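Long-range contact in kunitz-type conkunitzin-S1 (Conus striatus, PDB 6Q6C), which blocks voltage-activated potassium channels of the Shaker family as a Kunitz-type neurotoxin from cone snail venom: residues 9-20 with 35-45. The protein carries 1 engineered substitution. Residues are numbered along the deposited sequence; the frame is centred on the assembly and turned at random.
Sequences LPADSGSGTKAE and FDYTGQGGNEN. With PO4 (phosphate ion), chain C; NO3 (nitrate ion), chain E.
With chi1 at 67°, Thr-38 sets OG1 between its own backbone N and carbonyl carbon, where the hydroxyl meets the backbone of Ser-13 and Gly-16; Asn-43 has its CG placed likewise, and its ND2 donates to Pro-10 O (2.9 Å), in the carbonyl plane. This is the end of the Kunitz (BPTI-type) fold where two long loops, one entering strand 20-26 and the other leaving strand 31-37, run side by side. OG1 of Thr-38 donates to Ser-13 O at 2.7 Å and accepts from Gly-16 N at 2.9 Å; one hydroxyl thus bridges Ser-13 and Gly-16 of the facing loop. Ser-13 O also takes the N-H of Thr-38, and this carbonyl is thus gripped twice by one residue. Beyond it, Ser-15 N bonds to Gln-40 O (3.0 Å), and the CA of Gly-14 makes a C-H...O contact with that same carbonyl. The strands close one end: Glu-20 and Tyr-37 form an antiparallel hydrogen-bonded pair, with Glu-20 N 2.8 Å from Tyr-37 O. Glu-20 extends past Gly-39 to a salt bridge with Arg-22, while Lys-18 NZ reaches a phosphate, probably from the crystallisation liquor, that Arg-48 also holds. Toward Leu-9 two waters bridge the loops: one lies between Asp-12 O and Asn-43 N, the other among Asp-12 N, Asn-43 OD1 and Asn-45 O. Asn-43 OD1 also accepts from Asn-45 N in an Asx turn, which helps fix the amide's rotation. Asn-45 OD1 bonds to Tyr-25 N, tying the loop to the sheet, and Asn-45 ND2 donates to Leu-9 O at 2.9 Å, the acceptor lying almost exactly in the amide plane.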
# COMPACT_ATOMS: atom_id res chain seq x y z
N LEU A 9 4.41 -0.19 7.18
CA LEU A 9 3.36 -1.14 7.57
C LEU A 9 3.31 -2.30 6.58
O LEU A 9 3.57 -2.14 5.40
CB LEU A 9 2.02 -0.43 7.63
CG LEU A 9 1.84 0.63 8.72
CD1 LEU A 9 0.56 1.39 8.49
CD2 LEU A 9 1.85 0.04 10.12
N PRO A 10 2.92 -3.50 7.03
CA PRO A 10 2.81 -4.65 6.13
C PRO A 10 1.69 -4.43 5.12
O PRO A 10 0.67 -3.81 5.41
CB PRO A 10 2.50 -5.82 7.08
CG PRO A 10 1.94 -5.20 8.31
CD PRO A 10 2.50 -3.80 8.40
N ALA A 11 1.80 -5.10 3.97
CA ALA A 11 0.65 -5.23 3.07
C ALA A 11 -0.48 -5.91 3.85
O ALA A 11 -0.25 -6.99 4.41
CB ALA A 11 1.05 -6.00 1.82
N ASP A 12 -1.71 -5.41 3.72
CA ASP A 12 -2.86 -5.92 4.49
C ASP A 12 -4.07 -6.00 3.58
O ASP A 12 -4.58 -4.97 3.18
CB ASP A 12 -3.11 -5.03 5.71
CG ASP A 12 -4.19 -5.46 6.64
OD1 ASP A 12 -4.98 -6.32 6.30
OD2 ASP A 12 -4.18 -4.90 7.79
N SER A 13 -4.50 -7.20 3.23
CA SER A 13 -5.65 -7.36 2.30
C SER A 13 -6.96 -6.98 2.98
O SER A 13 -7.96 -6.86 2.24
CB SER A 13 -5.71 -8.76 1.77
OG SER A 13 -5.90 -9.69 2.80
N GLY A 14 -7.00 -6.85 4.32
CA GLY A 14 -8.27 -6.38 4.91
C GLY A 14 -9.21 -7.51 5.28
O GLY A 14 -8.85 -8.69 5.30
N SER A 15 -10.44 -7.12 5.60
CA SER A 15 -11.45 -7.96 6.27
C SER A 15 -12.73 -8.13 5.44
O SER A 15 -13.74 -8.63 5.99
CB SER A 15 -11.78 -7.34 7.62
OG SER A 15 -12.29 -6.00 7.43
N GLY A 16 -12.71 -7.72 4.18
CA GLY A 16 -13.88 -7.76 3.31
C GLY A 16 -13.84 -8.89 2.30
O GLY A 16 -13.04 -9.90 2.42
N THR A 17 -14.68 -8.80 1.27
CA THR A 17 -14.70 -9.86 0.22
C THR A 17 -14.58 -9.27 -1.19
O THR A 17 -14.76 -10.00 -2.18
CB THR A 17 -15.94 -10.75 0.38
OG1 THR A 17 -17.05 -9.88 0.17
CG2 THR A 17 -16.03 -11.45 1.71
N LYS A 18 -14.34 -7.98 -1.30
CA LYS A 18 -14.06 -7.41 -2.63
C LYS A 18 -12.70 -7.88 -3.14
O LYS A 18 -11.98 -8.47 -2.39
CB LYS A 18 -14.20 -5.90 -2.64
CG LYS A 18 -15.52 -5.44 -2.17
CD LYS A 18 -15.54 -3.93 -1.92
CE LYS A 18 -16.88 -3.28 -1.72
NZ LYS A 18 -16.75 -1.84 -1.36
N ALA A 19 -12.36 -7.52 -4.36
CA ALA A 19 -11.07 -7.91 -4.96
C ALA A 19 -10.61 -6.72 -5.79
O ALA A 19 -10.98 -6.59 -6.96
CB ALA A 19 -11.23 -9.18 -5.79
N GLU A 20 -9.85 -5.88 -5.15
CA GLU A 20 -9.48 -4.56 -5.67
C GLU A 20 -7.97 -4.43 -5.85
O GLU A 20 -7.20 -5.02 -5.08
CB GLU A 20 -9.93 -3.48 -4.70
CG GLU A 20 -11.42 -3.45 -4.63
CD GLU A 20 -12.01 -2.39 -3.73
OE1 GLU A 20 -13.24 -2.25 -3.78
OE2 GLU A 20 -11.32 -1.90 -2.82
N PHE A 35 -0.92 -5.21 -4.88
CA PHE A 35 -1.56 -6.19 -4.03
C PHE A 35 -3.08 -6.13 -4.20
O PHE A 35 -3.62 -5.21 -4.81
CB PHE A 35 -1.14 -6.11 -2.57
CG PHE A 35 -1.79 -5.01 -1.80
CD1 PHE A 35 -1.45 -3.67 -1.98
CD2 PHE A 35 -2.64 -5.32 -0.77
CE1 PHE A 35 -2.02 -2.70 -1.18
CE2 PHE A 35 -3.18 -4.35 0.06
CZ PHE A 35 -2.88 -3.04 -0.17
N ASP A 36 -3.70 -7.20 -3.72
CA ASP A 36 -5.16 -7.34 -3.76
C ASP A 36 -5.72 -6.94 -2.40
O ASP A 36 -5.29 -7.46 -1.35
CB ASP A 36 -5.59 -8.77 -4.04
CG ASP A 36 -7.09 -9.00 -3.83
OD1 ASP A 36 -7.84 -8.53 -4.62
OD2 ASP A 36 -7.49 -9.84 -2.99
N TYR A 37 -6.70 -6.03 -2.46
CA TYR A 37 -7.35 -5.52 -1.24
C TYR A 37 -8.83 -5.86 -1.27
O TYR A 37 -9.46 -5.80 -2.37
CB TYR A 37 -7.13 -4.01 -1.22
CG TYR A 37 -7.73 -3.28 -0.03
CD1 TYR A 37 -7.41 -3.65 1.26
CD2 TYR A 37 -8.67 -2.25 -0.18
CE1 TYR A 37 -7.96 -3.02 2.36
CE2 TYR A 37 -9.20 -1.58 0.92
CZ TYR A 37 -8.88 -1.98 2.20
OH TYR A 37 -9.41 -1.34 3.29
N THR A 38 -9.34 -6.21 -0.10
CA THR A 38 -10.75 -6.63 0.01
C THR A 38 -11.71 -5.51 0.27
O THR A 38 -12.93 -5.79 0.40
CB THR A 38 -10.91 -7.70 1.07
OG1 THR A 38 -10.61 -7.06 2.33
CG2 THR A 38 -10.07 -8.93 0.81
N GLY A 39 -11.23 -4.26 0.31
CA GLY A 39 -12.13 -3.09 0.34
C GLY A 39 -12.42 -2.52 1.71
O GLY A 39 -13.00 -1.42 1.75
N GLN A 40 -12.08 -3.18 2.79
CA GLN A 40 -12.24 -2.60 4.14
C GLN A 40 -11.19 -3.22 5.06
O GLN A 40 -10.66 -4.28 4.74
CB GLN A 40 -13.70 -2.82 4.58
CG GLN A 40 -13.89 -4.30 4.93
CD GLN A 40 -15.26 -4.65 5.45
OE1 GLN A 40 -15.41 -5.12 6.57
NE2 GLN A 40 -16.24 -4.47 4.60
N GLY A 41 -10.96 -2.58 6.19
CA GLY A 41 -10.13 -3.16 7.25
C GLY A 41 -8.67 -3.26 6.90
O GLY A 41 -7.90 -4.06 7.54
N GLY A 42 -8.21 -2.39 6.04
CA GLY A 42 -6.76 -2.48 5.81
C GLY A 42 -5.91 -1.69 6.80
O GLY A 42 -6.22 -1.49 7.98
N ASN A 43 -4.78 -1.24 6.29
CA ASN A 43 -3.95 -0.23 6.97
C ASN A 43 -3.59 0.87 5.99
O ASN A 43 -4.05 0.85 4.87
CB ASN A 43 -2.82 -0.91 7.68
CG ASN A 43 -1.75 -1.46 6.76
OD1 ASN A 43 -1.54 -0.96 5.65
ND2 ASN A 43 -1.06 -2.49 7.26
N GLU A 44 -2.84 1.84 6.45
CA GLU A 44 -2.55 3.06 5.66
C GLU A 44 -1.54 2.81 4.54
O GLU A 44 -1.37 3.69 3.73
CB GLU A 44 -2.07 4.12 6.63
CG GLU A 44 -3.21 4.72 7.45
CD GLU A 44 -2.63 5.51 8.61
OE1 GLU A 44 -1.49 5.21 9.07
OE2 GLU A 44 -3.30 6.44 9.05
N ASN A 45 -0.86 1.67 4.48
CA ASN A 45 0.10 1.40 3.39
C ASN A 45 -0.68 0.85 2.19
O ASN A 45 -0.62 -0.33 1.90
CB ASN A 45 1.22 0.49 3.85
CG ASN A 45 2.31 0.42 2.83
OD1 ASN A 45 2.27 1.06 1.78
ND2 ASN A 45 3.30 -0.42 3.11
P PO4 C . -14.46 0.94 -2.67
O1 PO4 C . -14.49 -0.57 -2.49
O2 PO4 C . -13.11 1.46 -2.17
O3 PO4 C . -15.68 1.57 -2.08
O4 PO4 C . -14.45 1.27 -4.18
N NO3 E . -9.55 1.74 2.03
O1 NO3 E . -10.51 0.87 2.96
O2 NO3 E . -9.92 1.95 0.30
O3 NO3 E . -7.99 1.62 2.07
O HOH W 1 -4.39 -2.23 3.51
O HOH W 2 -1.63 -2.49 3.27
O HOH W 3 -9.96 -10.34 -2.67
O HOH W 4 -16.18 -2.10 1.41